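Local atomic coordinates of Phenylalanine/tyrosine ammonia-lyase (Rhodosporidium toruloides, PDB entry 1Y2M), a protein that catalyses the non-oxidative deamination of L-phenylalanine and L-tyrosine to trans-cinnamic acid and p-coumaric acid, working as a homotetramer. Residues T425-A430 with H483-V488; H284-L289 with E515-L520; D460-Y465 with S590-P595. All coordinates share one frame; numbering follows the deposited sequence.

In the fold
Contacts 1 and 2 adjoin in the helical core of the chain, their centres 11 Å apart. Helix 416-443, with helix 468-484 and the loop that follows, supplies contact 1, helices 273-303 and 506-560 contact 2, and the two meet where Leu429 packs on Asn517 and Leu520, and Arg426 and Leu484 on Ser516. Along the chain, contact 1 is nested between the two segments of contact 2, so segments distant in sequence close one bundle. Contact 3 lies well away, its centre about 40 Å from that of contact 1 and 37 Å from that of contact 2; it joins the loop before helix 468-484 to the start of helix 593-611 and the loop leading into it, its segments alternating along the chain with those of contacts 1 and 2. All three contacts also reach the second subunit.

Contact 1 of 3, residues T425-A430 with H483-V488; sequences TRLGLA and HLANPV
Leu484, on helix 468-484, presents its backbone carbonyl to Arg426 of helix 416-443, so that an arginine of one core helix of the PAL/histidase fold grips the backbone of residues 484-486. Arg426 NE donates to Leu484 O over 2.7 Å, a bent bond (140°) with NE above the carbonyl plane. The arginine starts with CG anti to its backbone N and turns at chi3 (55°), which swings NE toward this oxygen. Leu484 O also accepts a bond from His483 of the second subunit. Ala485 makes the apolar part: its CB lies 3.8 Å from Ala430 CB and 4.1 Å from Leu427 CD1, and the CA atoms of Leu427 and Ala485 are just 4.8 Å apart. Asn486 adds a second carbonyl, its O receiving Arg426 NH1 at 3.0 Å in a nearly straight bond (174°). Both oxygens lie close to the guanidinium plane, and these two bonds, with those of NH2 to Ser509 and Thr513 of helix 506-560, would restrict the group's rotation. Glu423 pairs with NH1 and also accepts from Val488 N. Beyond Pro487, Val488 brings CG2 to 3.6 Å from Arg426 NH1.

Contact 2 of 3, residues H284-L289 with E515-L520; sequences HDAHML and ESNDVL
Leu289 and Asn517 bury the most surface here, with Leu520 next, where helices 273-303 and 506-560 run side by side in the central bundle of the PAL/histidase fold. The axes of the two short segments approach to 10.0 Å and their N-to-C directions differ by 27°, a near-parallel packing of helices. Leu289 CD1 lies against Asn517, 3.5 Å from Asn517 O and 3.6 Å from Asn517 OD1, the two side chains crossing at a slant. Leu289 CD1 also reaches Leu520 CB at 4.1 Å, and Leu520 CD2 returns to Leu289 CB, so the two leucines continue the interface beyond the amide. Asn517 extends CG anti to its carbonyl carbon (chi1 -76°), which directs CG toward helix 273-303. Its OD1 rests near Ala286 CA and is buried without a hydrogen-bonding partner in the model. ND2, by contrast, donates to the backbone O of Ala282, one turn before Ala286, and to a water 3.0 Å from Asn517 ND2. That water donates in turn to Asp285 OD2 at 2.9 Å, while OD1 of this carboxylate pairs with Arg77. An alanine at Asn517 would probably cost Leu289 CD1 its contact with OD1 and leave both Ala282 O and the bridging water without the amide donor. Alongside the water bridge, Asn517 ND2 also touches Asp285 CB directly, at 3.6 Å.

Contact 3 of 3, residues D460-Y465 with S590-P595; sequences DPSLSY and SYDLVP
The CA atoms of Asp460 and Asp592 stand 4.9 Å apart, the closest CA pair between a loop that makes a short 3-10 turn at Pro461 and Ser462 and the segment leading into helix 593-611. The two aspartate side chains cross at about a right angle, yet their carboxylates lie stacked with planes 6° apart. Asp460 OD2 and Asp592 OD2 come within 3.6 Å, a closeness of like charges that would probably be costly unless their bonds offset it. Asp592 is held by Ser462 through both oxygens: Ser462 N donates to OD1 at 3.1 Å and Ser462 OG to OD2 at 2.6 Å, each bond meeting a syn lone pair. With OG between its backbone N and carbonyl carbon (chi1 60°), the serine's hydroxyl and N-H both meet this carboxylate. Helix 593-611 belongs to the C-terminal part of the chain, probably within the shielding domain that eukaryotic ammonia-lyases carry in addition to the histidase-like core, and Leu593 packs on helix 619-646. The side chain of Ser590 is about 9 Å from that of Lys468, a cinnamate-binding residue. Asp592 occupies the N-cap position of the helix but makes no capping bond with its side chain. Instead Leu593 N donates to Asp460 OD1 at 2.9 Å, reaching it from above the carboxylate plane. A water that donates to Asp460 OD2 accepts from Val594 N, so one N-H at the helix start reaches Asp460 directly and the next through water, and the positive end of the helix is likely to ease its charge. Backbone bonds from Asp592 also reach the fourth subunit. Pro461 and Asp592 pass one another running in opposing senses, Pro461 CD 3.3 Å from Asp592 OD1 and Pro461 CG 3.8 Å from Ser590 O.

Contact 1 of 3, residues T425-A430 with H483-V488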
ATOM      1  N   THR B 425       0.915  -6.036 -13.950  1.00  9.03           N
ATOM      2  CA  THR B 425       0.024  -5.349 -14.887  1.00  9.21           C
ATOM      3  C   THR B 425      -0.729  -4.236 -14.153  1.00 10.27           C
ATOM      4  O   THR B 425      -0.954  -3.156 -14.735  1.00 10.19           O
ATOM      5  CB  THR B 425      -0.905  -6.363 -15.558  1.00  9.20           C
ATOM      6  OG1 THR B 425      -0.113  -7.317 -16.288  1.00  9.28           O
ATOM      7  CG2 THR B 425      -1.960  -5.686 -16.497  1.00 12.86           C
ATOM      8  N   ARG B 426      -1.150  -4.445 -12.896  1.00  8.67           N
ATOM      9  CA  ARG B 426      -1.973  -3.425 -12.239  1.00  8.74           C
ATOM     10  C   ARG B 426      -1.139  -2.171 -11.948  1.00  9.41           C
ATOM     11  O   ARG B 426      -1.618  -1.027 -12.026  1.00  9.60           O
ATOM     12  CB  ARG B 426      -2.548  -4.023 -10.955  1.00 10.58           C
ATOM     13  CG  ARG B 426      -3.695  -3.209 -10.417  1.00  8.48           C
ATOM     14  CD  ARG B 426      -4.485  -3.929  -9.340  1.00 10.46           C
ATOM     15  NE  ARG B 426      -3.687  -4.396  -8.204  1.00  8.45           N
ATOM     16  CZ  ARG B 426      -3.217  -5.647  -8.007  1.00  7.53           C
ATOM     17  NH1 ARG B 426      -2.537  -5.922  -6.909  1.00  9.93           N
ATOM     18  NH2 ARG B 426      -3.400  -6.638  -8.864  1.00  8.95           N
ATOM     19  N   LEU B 427       0.115  -2.379 -11.669  1.00  9.59           N
ATOM     20  CA  LEU B 427       1.009  -1.260 -11.439  1.00 10.14           C
ATOM     21  C   LEU B 427       1.217  -0.551 -12.764  1.00  9.05           C
ATOM     22  O   LEU B 427       1.136   0.673 -12.844  1.00  9.10           O
ATOM     23  CB  LEU B 427       2.338  -1.730 -10.810  1.00 11.93           C
ATOM     24  CG  LEU B 427       3.336  -0.593 -10.524  1.00 12.16           C
ATOM     25  CD1 LEU B 427       2.797   0.523  -9.681  1.00  9.53           C
ATOM     26  CD2 LEU B 427       4.552  -1.200  -9.903  1.00 13.81           C
ATOM     27  N   GLY B 428       1.435  -1.305 -13.830  1.00  9.47           N
ATOM     28  CA  GLY B 428       1.490  -0.684 -15.167  1.00 10.53           C
ATOM     29  C   GLY B 428       0.304   0.157 -15.578  1.00 11.84           C
ATOM     30  O   GLY B 428       0.458   1.237 -16.132  1.00  9.88           O
ATOM     31  N   LEU B 429      -0.893  -0.340 -15.268  1.00  9.44           N
ATOM     32  CA  LEU B 429      -2.151   0.384 -15.568  1.00  9.59           C
ATOM     33  C   LEU B 429      -2.147   1.732 -14.837  1.00  8.88           C
ATOM     34  O   LEU B 429      -2.595   2.766 -15.372  1.00  7.87           O
ATOM     35  CB  LEU B 429      -3.377  -0.455 -15.228  1.00  8.65           C
ATOM     36  CG  LEU B 429      -3.539  -1.704 -16.094  1.00  8.52           C
ATOM     37  CD1 LEU B 429      -4.568  -2.640 -15.493  1.00 10.67           C
ATOM     38  CD2 LEU B 429      -3.860  -1.320 -17.557  1.00  9.41           C
ATOM     39  N   ALA B 430      -1.645   1.735 -13.608  1.00  8.59           N
ATOM     40  CA  ALA B 430      -1.600   2.970 -12.844  1.00  9.50           C
ATOM     41  C   ALA B 430      -0.590   3.941 -13.480  1.00  8.68           C
ATOM     42  O   ALA B 430      -0.792   5.152 -13.479  1.00  9.47           O
ATOM     43  CB  ALA B 430      -1.214   2.695 -11.417  1.00 11.22           C
ATOM     44  N   HIS B 483      -4.355   3.635  -5.694  1.00 11.17           N
ATOM     45  CA  HIS B 483      -4.645   2.728  -4.576  1.00  8.94           C
ATOM     46  C   HIS B 483      -4.797   1.297  -5.051  1.00  8.82           C
ATOM     47  O   HIS B 483      -4.356   0.366  -4.383  1.00  9.52           O
ATOM     48  CB  HIS B 483      -5.894   3.230  -3.853  1.00 10.42           C
ATOM     49  CG  HIS B 483      -6.446   2.283  -2.864  1.00 12.04           C
ATOM     50  ND1 HIS B 483      -7.391   1.334  -3.175  1.00 12.82           N
ATOM     51  CD2 HIS B 483      -6.206   2.168  -1.535  1.00 12.99           C
ATOM     52  CE1 HIS B 483      -7.696   0.657  -2.079  1.00 11.74           C
ATOM     53  NE2 HIS B 483      -7.016   1.173  -1.063  1.00  9.10           N
ATOM     54  N   LEU B 484      -5.435   1.098  -6.199  1.00  8.07           N
ATOM     55  CA  LEU B 484      -5.620  -0.267  -6.729  1.00  7.76           C
ATOM     56  C   LEU B 484      -4.268  -0.961  -6.877  1.00 10.39           C
ATOM     57  O   LEU B 484      -4.194  -2.184  -6.713  1.00  9.59           O
ATOM     58  CB  LEU B 484      -6.359  -0.240  -8.075  1.00  9.60           C
ATOM     59  CG  LEU B 484      -7.876  -0.221  -7.898  1.00 10.26           C
ATOM     60  CD1 LEU B 484      -8.600   0.225  -9.170  1.00 10.37           C
ATOM     61  CD2 LEU B 484      -8.370  -1.637  -7.492  1.00 14.53           C
ATOM     62  N   ALA B 485      -3.258  -0.219  -7.324  1.00  8.19           N
ATOM     63  CA  ALA B 485      -1.886  -0.718  -7.694  1.00  8.98           C
ATOM     64  C   ALA B 485      -1.066  -1.324  -6.600  1.00  6.38           C
ATOM     65  O   ALA B 485      -0.001  -1.969  -6.873  1.00  9.35           O
ATOM     66  CB  ALA B 485      -1.082   0.345  -8.412  1.00 10.71           C
ATOM     67  N   ASN B 486      -1.414  -1.130  -5.320  1.00  6.11           N
ATOM     68  CA  ASN B 486      -0.718  -1.812  -4.227  1.00  7.74           C
ATOM     69  C   ASN B 486      -0.840  -3.304  -4.396  1.00  7.84           C
ATOM     70  O   ASN B 486      -1.842  -3.793  -4.935  1.00  7.77           O
ATOM     71  CB  ASN B 486      -1.244  -1.391  -2.847  1.00  8.93           C
ATOM     72  CG  ASN B 486      -0.984   0.073  -2.573  1.00 10.17           C
ATOM     73  OD1 ASN B 486       0.171   0.538  -2.722  1.00  8.51           O
ATOM     74  ND2 ASN B 486      -2.055   0.817  -2.256  1.00 10.66           N
ATOM     75  N   PRO B 487       0.188  -4.042  -3.979  1.00  8.96           N
ATOM     76  CA  PRO B 487       0.119  -5.496  -4.202  1.00  8.04           C
ATOM     77  C   PRO B 487      -0.884  -6.205  -3.305  1.00  7.33           C
ATOM     78  O   PRO B 487      -1.105  -5.816  -2.163  1.00 10.14           O
ATOM     79  CB  PRO B 487       1.525  -5.975  -3.865  1.00  8.50           C
ATOM     80  CG  PRO B 487       2.107  -4.939  -2.960  1.00 11.39           C
ATOM     81  CD  PRO B 487       1.494  -3.625  -3.416  1.00  9.89           C
ATOM     82  N   VAL B 488      -1.519  -7.243  -3.867  1.00  8.94           N
ATOM     83  CA  VAL B 488      -2.308  -8.161  -3.083  1.00  7.93           C
ATOM     84  C   VAL B 488      -1.463  -9.271  -2.492  1.00  5.33           C
ATOM     85  O   VAL B 488      -1.734  -9.747  -1.382  1.00  8.58           O
ATOM     86  CB  VAL B 488      -3.387  -8.789  -4.015  1.00  8.95           C
ATOM     87  CG1 VAL B 488      -4.043 -10.064  -3.476  1.00 13.89           C
ATOM     88  CG2 VAL B 488      -4.438  -7.739  -4.408  1.00 10.10           C
TER

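Contact 2 of 3, residues H284-L289 with E515-L520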
ATOM      1  N   HIS B 284      -5.286  -9.238 -22.023  1.00  9.83           N
ATOM      2  CA  HIS B 284      -5.835  -8.822 -23.316  1.00  9.54           C
ATOM      3  C   HIS B 284      -6.306  -7.365 -23.283  1.00  8.79           C
ATOM      4  O   HIS B 284      -5.917  -6.548 -24.145  1.00 10.53           O
ATOM      5  CB  HIS B 284      -6.977  -9.770 -23.692  1.00  7.48           C
ATOM      6  CG  HIS B 284      -7.802  -9.347 -24.864  1.00  8.91           C
ATOM      7  ND1 HIS B 284      -8.787  -8.388 -24.771  1.00 12.10           N
ATOM      8  CD2 HIS B 284      -7.862  -9.837 -26.132  1.00 13.90           C
ATOM      9  CE1 HIS B 284      -9.384  -8.282 -25.959  1.00 10.92           C
ATOM     10  NE2 HIS B 284      -8.847  -9.143 -26.795  1.00 13.62           N
ATOM     11  N   ASP B 285      -7.058  -7.016 -22.253  1.00  9.13           N
ATOM     12  CA  ASP B 285      -7.627  -5.677 -22.214  1.00  9.25           C
ATOM     13  C   ASP B 285      -6.545  -4.631 -21.970  1.00 11.05           C
ATOM     14  O   ASP B 285      -6.577  -3.542 -22.545  1.00 11.12           O
ATOM     15  CB  ASP B 285      -8.742  -5.638 -21.165  1.00  9.07           C
ATOM     16  CG  ASP B 285      -9.989  -6.417 -21.572  1.00 14.50           C
ATOM     17  OD1 ASP B 285     -10.157  -6.807 -22.742  1.00 10.78           O
ATOM     18  OD2 ASP B 285     -10.839  -6.598 -20.686  1.00 14.56           O
ATOM     19  N   ALA B 286      -5.574  -4.990 -21.131  1.00  9.40           N
ATOM     20  CA  ALA B 286      -4.455  -4.100 -20.807  1.00 10.12           C
ATOM     21  C   ALA B 286      -3.653  -3.815 -22.039  1.00  9.44           C
ATOM     22  O   ALA B 286      -3.181  -2.705 -22.236  1.00 10.48           O
ATOM     23  CB  ALA B 286      -3.589  -4.698 -19.718  1.00 10.02           C
ATOM     24  N   HIS B 287      -3.452  -4.812 -22.893  1.00  6.74           N
ATOM     25  CA  HIS B 287      -2.669  -4.553 -24.127  1.00  7.77           C
ATOM     26  C   HIS B 287      -3.331  -3.466 -24.962  1.00  7.88           C
ATOM     27  O   HIS B 287      -2.682  -2.588 -25.551  1.00  8.72           O
ATOM     28  CB  HIS B 287      -2.608  -5.792 -24.998  1.00  8.18           C
ATOM     29  CG  HIS B 287      -1.628  -6.852 -24.553  1.00  8.49           C
ATOM     30  ND1 HIS B 287      -0.303  -6.593 -24.269  1.00 10.87           N
ATOM     31  CD2 HIS B 287      -1.777  -8.200 -24.476  1.00 10.26           C
ATOM     32  CE1 HIS B 287       0.304  -7.738 -23.984  1.00 12.53           C
ATOM     33  NE2 HIS B 287      -0.571  -8.732 -24.114  1.00 11.54           N
HETATM   34  N   MSE B 288      -4.665  -3.548 -25.043  1.00  8.97           N
HETATM   35  CA  MSE B 288      -5.411  -2.582 -25.857  1.00  8.61           C
HETATM   36  C   MSE B 288      -5.292  -1.179 -25.283  1.00 10.27           C
HETATM   37  O   MSE B 288      -5.153  -0.200 -26.002  1.00 10.36           O
HETATM   38  CB  MSE B 288      -6.893  -2.943 -25.978  1.00 10.23           C
HETATM   39  CG  MSE B 288      -7.161  -4.327 -26.412  1.00  9.43           C
HETATM   40 SE   MSE B 288      -6.259  -4.791 -28.101  1.00 21.61          SE
HETATM   41  CE  MSE B 288      -6.599  -6.768 -27.903  1.00 20.45           C
ATOM     42  N   LEU B 289      -5.329  -1.089 -23.953  1.00  8.22           N
ATOM     43  CA  LEU B 289      -5.311   0.175 -23.283  1.00  8.27           C
ATOM     44  C   LEU B 289      -3.886   0.767 -23.413  1.00  7.85           C
ATOM     45  O   LEU B 289      -3.737   1.958 -23.552  1.00  9.06           O
ATOM     46  CB  LEU B 289      -5.717   0.012 -21.829  1.00  7.97           C
ATOM     47  CG  LEU B 289      -7.176  -0.278 -21.532  1.00  9.70           C
ATOM     48  CD1 LEU B 289      -7.350  -0.653 -20.075  1.00 11.91           C
ATOM     49  CD2 LEU B 289      -8.041   0.929 -21.855  1.00 10.38           C
ATOM     50  N   GLU B 515     -10.420  -4.444 -12.364  1.00  8.34           N
ATOM     51  CA  GLU B 515     -11.014  -3.171 -11.963  1.00 10.35           C
ATOM     52  C   GLU B 515     -10.120  -2.024 -12.451  1.00  9.24           C
ATOM     53  O   GLU B 515     -10.632  -0.997 -12.933  1.00 10.00           O
ATOM     54  CB  GLU B 515     -11.201  -3.101 -10.460  1.00 11.29           C
ATOM     55  CG  GLU B 515     -11.985  -1.841 -10.067  1.00 10.12           C
ATOM     56  CD  GLU B 515     -12.424  -1.740  -8.612  1.00 17.09           C
ATOM     57  OE1 GLU B 515     -12.234  -2.702  -7.802  1.00 15.05           O
ATOM     58  OE2 GLU B 515     -12.985  -0.661  -8.264  1.00 13.84           O
ATOM     59  N   SER B 516      -8.792  -2.176 -12.357  1.00  9.41           N
ATOM     60  CA  SER B 516      -7.915  -1.136 -12.886  1.00  8.22           C
ATOM     61  C   SER B 516      -8.099  -0.970 -14.395  1.00  8.56           C
ATOM     62  O   SER B 516      -8.110   0.157 -14.902  1.00  9.04           O
ATOM     63  CB  SER B 516      -6.453  -1.413 -12.593  1.00  9.78           C
ATOM     64  OG  SER B 516      -6.236  -1.300 -11.196  1.00  9.44           O
ATOM     65  N   ASN B 517      -8.333  -2.064 -15.130  1.00  8.97           N
ATOM     66  CA  ASN B 517      -8.657  -1.932 -16.553  1.00  7.80           C
ATOM     67  C   ASN B 517      -9.868  -1.059 -16.748  1.00  7.32           C
ATOM     68  O   ASN B 517      -9.891  -0.205 -17.644  1.00  9.71           O
ATOM     69  CB  ASN B 517      -8.887  -3.253 -17.313  1.00  9.52           C
ATOM     70  CG  ASN B 517      -7.623  -3.995 -17.630  1.00 11.85           C
ATOM     71  OD1 ASN B 517      -6.582  -3.391 -17.852  1.00  9.94           O
ATOM     72  ND2 ASN B 517      -7.734  -5.338 -17.763  1.00  8.16           N
ATOM     73  N   ASP B 518     -10.877  -1.238 -15.909  1.00  8.91           N
ATOM     74  CA  ASP B 518     -12.138  -0.537 -16.029  1.00  8.73           C
ATOM     75  C   ASP B 518     -11.920   0.949 -15.771  1.00  7.36           C
ATOM     76  O   ASP B 518     -12.351   1.836 -16.538  1.00  9.91           O
ATOM     77  CB  ASP B 518     -13.124  -1.101 -15.011  1.00 12.13           C
ATOM     78  CG  ASP B 518     -14.577  -0.688 -15.291  1.00 15.31           C
ATOM     79  OD1 ASP B 518     -14.970  -0.454 -16.487  1.00 15.82           O
ATOM     80  OD2 ASP B 518     -15.347  -0.658 -14.302  1.00 16.70           O
ATOM     81  N   VAL B 519     -11.229   1.250 -14.667  1.00  7.85           N
ATOM     82  CA  VAL B 519     -10.943   2.657 -14.335  1.00  8.14           C
ATOM     83  C   VAL B 519     -10.096   3.319 -15.371  1.00  8.39           C
ATOM     84  O   VAL B 519     -10.342   4.501 -15.725  1.00  9.16           O
ATOM     85  CB  VAL B 519     -10.357   2.760 -12.945  1.00  9.53           C
ATOM     86  CG1 VAL B 519      -9.995   4.193 -12.584  1.00  8.82           C
ATOM     87  CG2 VAL B 519     -11.360   2.169 -11.963  1.00 10.81           C
ATOM     88  N   LEU B 520      -9.078   2.609 -15.866  1.00  8.73           N
ATOM     89  CA  LEU B 520      -8.233   3.192 -16.924  1.00  8.02           C
ATOM     90  C   LEU B 520      -9.090   3.434 -18.161  1.00  8.95           C
ATOM     91  O   LEU B 520      -8.854   4.414 -18.871  1.00  9.15           O
ATOM     92  CB  LEU B 520      -7.038   2.305 -17.273  1.00  9.73           C
ATOM     93  CG  LEU B 520      -6.027   2.902 -18.268  1.00 10.62           C
ATOM     94  CD1 LEU B 520      -5.586   4.324 -17.947  1.00 12.29           C
ATOM     95  CD2 LEU B 520      -4.754   2.062 -18.393  1.00  9.87           C
TER
HETATM   96  O   HOH W   1     -10.260  -7.001 -17.879  1.00 11.27           O

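Contact 3 of 3, residues D460-Y465 with S590-P595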
ATOM      1  N   ASP B 460     -17.740  31.718 -25.839  1.00 11.17           N
ATOM      2  CA  ASP B 460     -17.187  32.554 -24.735  1.00 11.40           C
ATOM      3  C   ASP B 460     -17.063  31.775 -23.427  1.00 11.13           C
ATOM      4  O   ASP B 460     -18.030  31.164 -22.972  1.00 10.63           O
ATOM      5  CB  ASP B 460     -18.024  33.821 -24.524  1.00 13.80           C
ATOM      6  CG  ASP B 460     -17.625  34.975 -25.449  1.00 11.24           C
ATOM      7  OD1 ASP B 460     -16.677  34.887 -26.241  1.00 11.62           O
ATOM      8  OD2 ASP B 460     -18.287  36.020 -25.342  1.00 13.37           O
ATOM      9  N   PRO B 461     -15.852  31.765 -22.839  1.00 11.50           N
ATOM     10  CA  PRO B 461     -15.592  30.982 -21.646  1.00 13.15           C
ATOM     11  C   PRO B 461     -16.295  31.499 -20.410  1.00 12.79           C
ATOM     12  O   PRO B 461     -16.391  30.767 -19.420  1.00 13.17           O
ATOM     13  CB  PRO B 461     -14.066  31.066 -21.480  1.00 18.12           C
ATOM     14  CG  PRO B 461     -13.529  31.694 -22.634  1.00 18.40           C
ATOM     15  CD  PRO B 461     -14.613  32.323 -23.421  1.00 13.57           C
ATOM     16  N   SER B 462     -16.752  32.742 -20.418  1.00 12.21           N
ATOM     17  CA  SER B 462     -17.480  33.274 -19.260  1.00 12.89           C
ATOM     18  C   SER B 462     -18.706  32.485 -18.908  1.00 12.65           C
ATOM     19  O   SER B 462     -19.115  32.456 -17.736  1.00 15.43           O
ATOM     20  CB  SER B 462     -17.819  34.740 -19.404  1.00 11.41           C
ATOM     21  OG  SER B 462     -18.601  34.971 -20.512  1.00 11.06           O
ATOM     22  N   LEU B 463     -19.242  31.769 -19.879  1.00 11.13           N
ATOM     23  CA  LEU B 463     -20.475  30.972 -19.668  1.00 13.51           C
ATOM     24  C   LEU B 463     -20.343  29.570 -20.208  1.00 11.33           C
ATOM     25  O   LEU B 463     -21.319  28.911 -20.511  1.00 11.55           O
ATOM     26  CB  LEU B 463     -21.714  31.685 -20.218  1.00 18.49           C
ATOM     27  CG  LEU B 463     -22.158  32.901 -19.380  1.00 18.61           C
ATOM     28  CD1 LEU B 463     -23.293  33.654 -20.040  1.00 23.04           C
ATOM     29  CD2 LEU B 463     -22.603  32.481 -17.983  1.00 20.75           C
ATOM     30  N   SER B 464     -19.113  29.100 -20.269  1.00 11.49           N
ATOM     31  CA  SER B 464     -18.858  27.731 -20.738  1.00 10.88           C
ATOM     32  C   SER B 464     -17.556  27.225 -20.163  1.00 11.56           C
ATOM     33  O   SER B 464     -16.474  27.794 -20.440  1.00 10.71           O
ATOM     34  CB  SER B 464     -18.781  27.705 -22.257  1.00 11.56           C
ATOM     35  OG  SER B 464     -18.460  26.402 -22.736  1.00 12.43           O
ATOM     36  N   TYR B 465     -17.677  26.146 -19.382  1.00  9.50           N
ATOM     37  CA  TYR B 465     -16.565  25.492 -18.691  1.00 12.38           C
ATOM     38  C   TYR B 465     -16.368  24.046 -19.191  1.00 11.74           C
ATOM     39  O   TYR B 465     -15.885  23.177 -18.459  1.00 10.68           O
ATOM     40  CB  TYR B 465     -16.827  25.480 -17.184  1.00 12.94           C
ATOM     41  CG  TYR B 465     -17.422  26.764 -16.696  1.00 18.17           C
ATOM     42  CD1 TYR B 465     -16.764  27.947 -16.883  1.00 17.55           C
ATOM     43  CD2 TYR B 465     -18.693  26.781 -16.113  1.00 25.74           C
ATOM     44  CE1 TYR B 465     -17.387  29.202 -16.483  1.00 19.32           C
ATOM     45  CE2 TYR B 465     -19.303  27.956 -15.721  1.00 28.38           C
ATOM     46  CZ  TYR B 465     -18.656  29.165 -15.902  1.00 28.89           C
ATOM     47  OH  TYR B 465     -19.297  30.314 -15.481  1.00 27.80           O
ATOM     48  N   SER B 590      -8.488  32.679 -21.996  1.00 12.05           N
ATOM     49  CA  SER B 590      -9.644  32.682 -21.084  1.00 11.81           C
ATOM     50  C   SER B 590     -10.510  33.916 -21.211  1.00 13.83           C
ATOM     51  O   SER B 590     -11.441  34.034 -20.451  1.00 13.88           O
ATOM     52  CB  SER B 590      -9.216  32.551 -19.624  1.00 15.88           C
ATOM     53  OG  SER B 590      -8.421  31.378 -19.472  1.00 17.60           O
ATOM     54  N   TYR B 591     -10.174  34.854 -22.118  1.00  9.55           N
ATOM     55  CA  TYR B 591     -10.956  36.046 -22.351  1.00  9.67           C
ATOM     56  C   TYR B 591     -12.082  35.759 -23.301  1.00 10.60           C
ATOM     57  O   TYR B 591     -11.925  34.972 -24.253  1.00 11.30           O
ATOM     58  CB  TYR B 591     -10.111  37.143 -23.024  1.00 10.82           C
ATOM     59  CG  TYR B 591      -9.115  37.918 -22.185  1.00 11.21           C
ATOM     60  CD1 TYR B 591      -8.969  39.284 -22.394  1.00 15.45           C
ATOM     61  CD2 TYR B 591      -8.293  37.310 -21.252  1.00 14.15           C
ATOM     62  CE1 TYR B 591      -8.076  40.029 -21.683  1.00 13.21           C
ATOM     63  CE2 TYR B 591      -7.363  38.079 -20.531  1.00 18.10           C
ATOM     64  CZ  TYR B 591      -7.277  39.429 -20.768  1.00 16.78           C
ATOM     65  OH  TYR B 591      -6.416  40.259 -20.104  1.00 18.31           O
ATOM     66  N   ASP B 592     -13.195  36.451 -23.079  1.00 10.42           N
ATOM     67  CA  ASP B 592     -14.282  36.461 -24.015  1.00 10.24           C
ATOM     68  C   ASP B 592     -13.822  37.148 -25.325  1.00 10.03           C
ATOM     69  O   ASP B 592     -12.834  37.910 -25.349  1.00 10.37           O
ATOM     70  CB  ASP B 592     -15.465  37.147 -23.399  1.00 10.15           C
ATOM     71  CG  ASP B 592     -16.263  36.233 -22.442  1.00 13.02           C
ATOM     72  OD1 ASP B 592     -15.875  35.076 -22.190  1.00 11.94           O
ATOM     73  OD2 ASP B 592     -17.296  36.707 -21.922  1.00 13.56           O
ATOM     74  N   LEU B 593     -14.523  36.834 -26.409  1.00 11.44           N
ATOM     75  CA  LEU B 593     -14.044  37.150 -27.744  1.00 11.59           C
ATOM     76  C   LEU B 593     -13.804  38.634 -27.966  1.00 12.98           C
ATOM     77  O   LEU B 593     -12.739  39.044 -28.415  1.00 10.10           O
ATOM     78  CB  LEU B 593     -15.007  36.591 -28.778  1.00 11.59           C
ATOM     79  CG  LEU B 593     -14.647  36.865 -30.231  1.00 12.95           C
ATOM     80  CD1 LEU B 593     -13.411  36.110 -30.593  1.00 11.76           C
ATOM     81  CD2 LEU B 593     -15.798  36.505 -31.189  1.00 14.57           C
ATOM     82  N   VAL B 594     -14.785  39.446 -27.615  1.00 12.68           N
ATOM     83  CA  VAL B 594     -14.679  40.871 -27.874  1.00 11.91           C
ATOM     84  C   VAL B 594     -13.525  41.512 -27.078  1.00 10.59           C
ATOM     85  O   VAL B 594     -12.645  42.131 -27.672  1.00 10.48           O
ATOM     86  CB  VAL B 594     -16.009  41.571 -27.629  1.00 13.61           C
ATOM     87  CG1 VAL B 594     -15.860  43.116 -27.703  1.00 12.84           C
ATOM     88  CG2 VAL B 594     -17.010  41.075 -28.683  1.00 12.39           C
ATOM     89  N   PRO B 595     -13.524  41.363 -25.738  1.00 11.99           N
ATOM     90  CA  PRO B 595     -12.352  41.976 -25.064  1.00 12.50           C
ATOM     91  C   PRO B 595     -11.000  41.358 -25.444  1.00  8.48           C
ATOM     92  O   PRO B 595      -9.997  42.070 -25.370  1.00  9.82           O
ATOM     93  CB  PRO B 595     -12.648  41.786 -23.564  1.00 11.96           C
ATOM     94  CG  PRO B 595     -13.577  40.604 -23.504  1.00 10.82           C
ATOM     95  CD  PRO B 595     -14.462  40.790 -24.765  1.00 11.69           C
TER
HETATM   96  O   HOH W   2     -17.477  38.306 -26.618  1.00 12.79           O